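Local coordinates for putative O-GlcNAcase nagJ (PDB 6PV5), which probably removes terminal N-acetylhexosamine residues from glycans as a family 84 glycoside hydrolase, this piece holding the catalytic barrel and two flanking domains, at residues 154-157 with 158-162; 589-592 with 593-597. All blocks are in the same frame, centred on the assembly; numbering follows the deposited sequence.

Contact 1. Residues 154-157 with 158-162; sequences GTFY and GVKSL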
# COMPACT_ATOMS: atom_id res chain seq x y z
N GLY A 154 -3.63 12.44 15.11
CA GLY A 154 -3.77 13.61 14.27
C GLY A 154 -2.57 14.55 14.37
O GLY A 154 -2.16 15.14 13.37
N THR A 155 -2.02 14.68 15.58
CA THR A 155 -0.92 15.59 15.87
C THR A 155 0.39 15.04 15.30
O THR A 155 1.20 15.78 14.76
CB THR A 155 -0.88 15.94 17.37
OG1 THR A 155 -2.13 16.51 17.77
CG2 THR A 155 0.22 16.92 17.73
N PHE A 156 0.58 13.72 15.46
CA PHE A 156 1.66 12.97 14.84
C PHE A 156 1.66 13.15 13.32
O PHE A 156 2.70 13.47 12.74
CB PHE A 156 1.57 11.51 15.29
CG PHE A 156 2.72 10.61 14.90
CD1 PHE A 156 3.81 10.46 15.74
CD2 PHE A 156 2.68 9.88 13.72
CE1 PHE A 156 4.86 9.61 15.39
CE2 PHE A 156 3.72 9.03 13.38
CZ PHE A 156 4.81 8.90 14.22
N TYR A 157 0.49 13.01 12.68
CA TYR A 157 0.36 13.17 11.24
C TYR A 157 0.57 14.62 10.83
O TYR A 157 1.02 14.89 9.72
CB TYR A 157 -0.99 12.69 10.71
CG TYR A 157 -1.22 11.20 10.80
CD1 TYR A 157 -0.15 10.31 10.88
CD2 TYR A 157 -2.50 10.67 10.81
CE1 TYR A 157 -0.35 8.95 10.99
CE2 TYR A 157 -2.71 9.30 10.89
CZ TYR A 157 -1.64 8.44 10.98
OH TYR A 157 -1.85 7.10 11.09
N GLY A 158 0.20 15.55 11.71
CA GLY A 158 0.44 16.96 11.46
C GLY A 158 1.93 17.24 11.31
O GLY A 158 2.34 17.99 10.42
N VAL A 159 2.73 16.59 12.17
CA VAL A 159 4.18 16.75 12.16
C VAL A 159 4.79 16.06 10.94
O VAL A 159 5.75 16.56 10.36
CB VAL A 159 4.81 16.24 13.47
CG1 VAL A 159 6.33 16.36 13.43
CG2 VAL A 159 4.25 16.95 14.69
N LYS A 160 4.25 14.88 10.58
CA LYS A 160 4.69 14.16 9.39
C LYS A 160 4.48 15.05 8.16
O LYS A 160 5.32 15.07 7.27
CB LYS A 160 3.95 12.83 9.23
CG LYS A 160 4.33 11.75 10.24
CD LYS A 160 5.78 11.35 10.12
CE LYS A 160 6.15 10.22 11.04
NZ LYS A 160 7.50 9.70 10.71
N SER A 161 3.36 15.79 8.14
CA SER A 161 3.12 16.70 7.03
C SER A 161 4.06 17.90 7.12
O SER A 161 4.49 18.41 6.08
CB SER A 161 1.69 17.14 6.96
OG SER A 161 0.85 16.07 6.57
N LEU A 162 4.37 18.34 8.35
CA LEU A 162 5.31 19.44 8.52
C LEU A 162 6.68 19.03 7.98
O LEU A 162 7.28 19.80 7.23
CB LEU A 162 5.39 19.91 9.98
CG LEU A 162 6.33 21.10 10.21
CD1 LEU A 162 5.80 22.39 9.56
CD2 LEU A 162 6.65 21.31 11.69
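Phe156 and Lys160, one helical turn apart, form the tight part of this contact, lying side by side and pointing the same way. Phe156 CG stands anti to the backbone N (chi1 -172°), which sends the ring along the helix toward the following turn. A bend at chi2 (-62°) folds the lysine stem beside it, so that Lys160 CE lies 3.6 Å from Phe156 CE2, while Lys160 CG rests 3.4 Å from Phe156 O. Lysine suits the place because its methylenes pack on the aromatic carbons and its ammonium reaches on to a salt bridge with Glu214. Beneath them Lys160 N bonds to Phe156 O at 3.0 Å, and Val159 CG2 closes on Thr155 O at 3.3 Å. The other side is looser and faces protein, every touching residue being buried: Tyr157 CB leaves the following turn, the ring meets Trp457 with planes nearly perpendicular, and Ser161 OG bonds to Tyr132 and Lys216. Next to Ser161 on this side, Gly158 offers only backbone, its N bonded to Gly154 O at 2.9 Å. Such a buried helix, laid against strands 132-137 and 144-149, belongs to the alpha/beta domain resembling domain 2 of family 20 hydrolases, here abutting the (beta/alpha)8 barrel.

Contact 2. Residues 589-592 with 593-597; sequences DNFE and GIKLL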
# COMPACT_ATOMS: atom_id res chain seq x y z
N ASP A 589 19.16 -10.17 -40.06
CA ASP A 589 18.48 -9.55 -38.93
C ASP A 589 17.53 -10.56 -38.28
O ASP A 589 17.48 -10.69 -37.06
CB ASP A 589 17.73 -8.30 -39.38
CG ASP A 589 18.65 -7.14 -39.70
OD1 ASP A 589 19.68 -6.99 -38.99
OD2 ASP A 589 18.31 -6.38 -40.62
N ASN A 590 16.79 -11.28 -39.12
CA ASN A 590 15.93 -12.35 -38.67
C ASN A 590 16.71 -13.34 -37.80
O ASN A 590 16.24 -13.75 -36.75
CB ASN A 590 15.24 -13.02 -39.85
CG ASN A 590 14.05 -13.83 -39.39
OD1 ASN A 590 13.10 -13.28 -38.83
ND2 ASN A 590 14.12 -15.14 -39.58
N PHE A 591 17.92 -13.70 -38.24
CA PHE A 591 18.78 -14.62 -37.52
C PHE A 591 19.22 -14.02 -36.19
O PHE A 591 19.22 -14.70 -35.16
CB PHE A 591 19.99 -15.02 -38.39
CG PHE A 591 20.88 -16.07 -37.77
CD1 PHE A 591 20.58 -17.42 -37.89
CD2 PHE A 591 22.01 -15.71 -37.03
CE1 PHE A 591 21.39 -18.39 -37.31
CE2 PHE A 591 22.81 -16.68 -36.45
CZ PHE A 591 22.50 -18.01 -36.59
N GLU A 592 19.64 -12.76 -36.20
CA GLU A 592 20.01 -12.12 -34.95
C GLU A 592 18.81 -12.03 -34.00
O GLU A 592 18.97 -12.13 -32.79
CB GLU A 592 20.63 -10.74 -35.22
CG GLU A 592 21.97 -10.82 -35.94
CD GLU A 592 22.47 -9.55 -36.62
OE1 GLU A 592 21.64 -8.70 -37.01
OE2 GLU A 592 23.70 -9.41 -36.76
N GLY A 593 17.61 -11.83 -34.56
CA GLY A 593 16.39 -11.68 -33.78
C GLY A 593 16.01 -12.98 -33.08
O GLY A 593 15.59 -12.98 -31.91
N ILE A 594 16.17 -14.10 -33.80
CA ILE A 594 15.90 -15.40 -33.22
C ILE A 594 16.86 -15.62 -32.04
O ILE A 594 16.44 -16.10 -31.00
CB ILE A 594 15.94 -16.54 -34.27
CG1 ILE A 594 14.87 -16.39 -35.35
CG2 ILE A 594 15.88 -17.92 -33.61
CD1 ILE A 594 13.43 -16.60 -34.88
N LYS A 595 18.13 -15.20 -32.18
CA LYS A 595 19.09 -15.38 -31.10
C LYS A 595 18.70 -14.55 -29.87
O LYS A 595 18.80 -15.05 -28.76
CB LYS A 595 20.54 -15.11 -31.53
CG LYS A 595 21.20 -16.24 -32.30
CD LYS A 595 22.72 -16.27 -32.20
CE LYS A 595 23.42 -15.27 -33.09
NZ LYS A 595 24.89 -15.38 -32.94
N LEU A 596 18.25 -13.31 -30.09
CA LEU A 596 17.80 -12.46 -28.99
C LEU A 596 16.57 -13.05 -28.30
O LEU A 596 16.49 -13.03 -27.08
CB LEU A 596 17.55 -11.03 -29.49
CG LEU A 596 18.82 -10.29 -29.89
CD1 LEU A 596 18.50 -8.96 -30.54
CD2 LEU A 596 19.73 -10.09 -28.68
N LEU A 597 15.63 -13.59 -29.08
CA LEU A 597 14.48 -14.27 -28.51
C LEU A 597 14.92 -15.40 -27.59
O LEU A 597 14.37 -15.55 -26.50
CB LEU A 597 13.55 -14.79 -29.62
CG LEU A 597 12.27 -13.98 -29.81
CD1 LEU A 597 11.31 -14.71 -30.75
CD2 LEU A 597 11.58 -13.70 -28.48
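The Phe591 ring and the Lys595 chain meet at a slant on an exposed strip of helix 583-601. Phe591 leans toward the next turn because its CG is anti to the backbone N (chi1 -175°), and a bend at chi3 (-79°) swings the lysine stem back to it, setting Lys595 CE 3.7 Å from Phe591 CE2. Their meeting is narrow, one methylene against one ring carbon, and under it Lys595 N bonds to Phe591 O at 3.2 Å. A quarter turn round, Ile594 meets the backbone more than the side chain of Asn590: its CG1 lies 3.3 Å from Asn590 O but 4.5 Å from Asn590 ND2. Leucine suits the flank on helix 548-579, where Leu596 touches Ala567 and Lys570 while its CG sits 3.4 Å from Glu592 O, and Ile594 that at His620. The CB bonds of Asp589 and Glu592 lead away from the following turn, and both carboxylates form salt bridges with Lys570. That shared lysine probably offsets the closeness of Asp589 to Glu573 and Asp577. The chemistry divides by face: hydrocarbon and paired charge join this helix to its neighbour, whereas the aromatic-aliphatic touch on the outside is slight and rests on the backbone bonds below.

Both contacts place a phenylalanine one turn before a lysine, with a glycine between them, yet their settings differ. Contact 1 is core: its helix is enclosed by the sheet of the N-terminal domain, helix 72-82 and loops of the barrel, and the lysine carries its charge to a partner on the barrel side. Contact 2 is partly buried, exposed at Phe591 and Lys595, on a helix of the post-catalytic helical domain, where the acids of its own helix pair with a lysine of helix 548-579. Burial thus goes with a paired lysine in 154-162, and exposure with paired acids on the inner face of 589-597. No element is shared: the centres are about 56 Å apart, on opposite sides of the chain's centre.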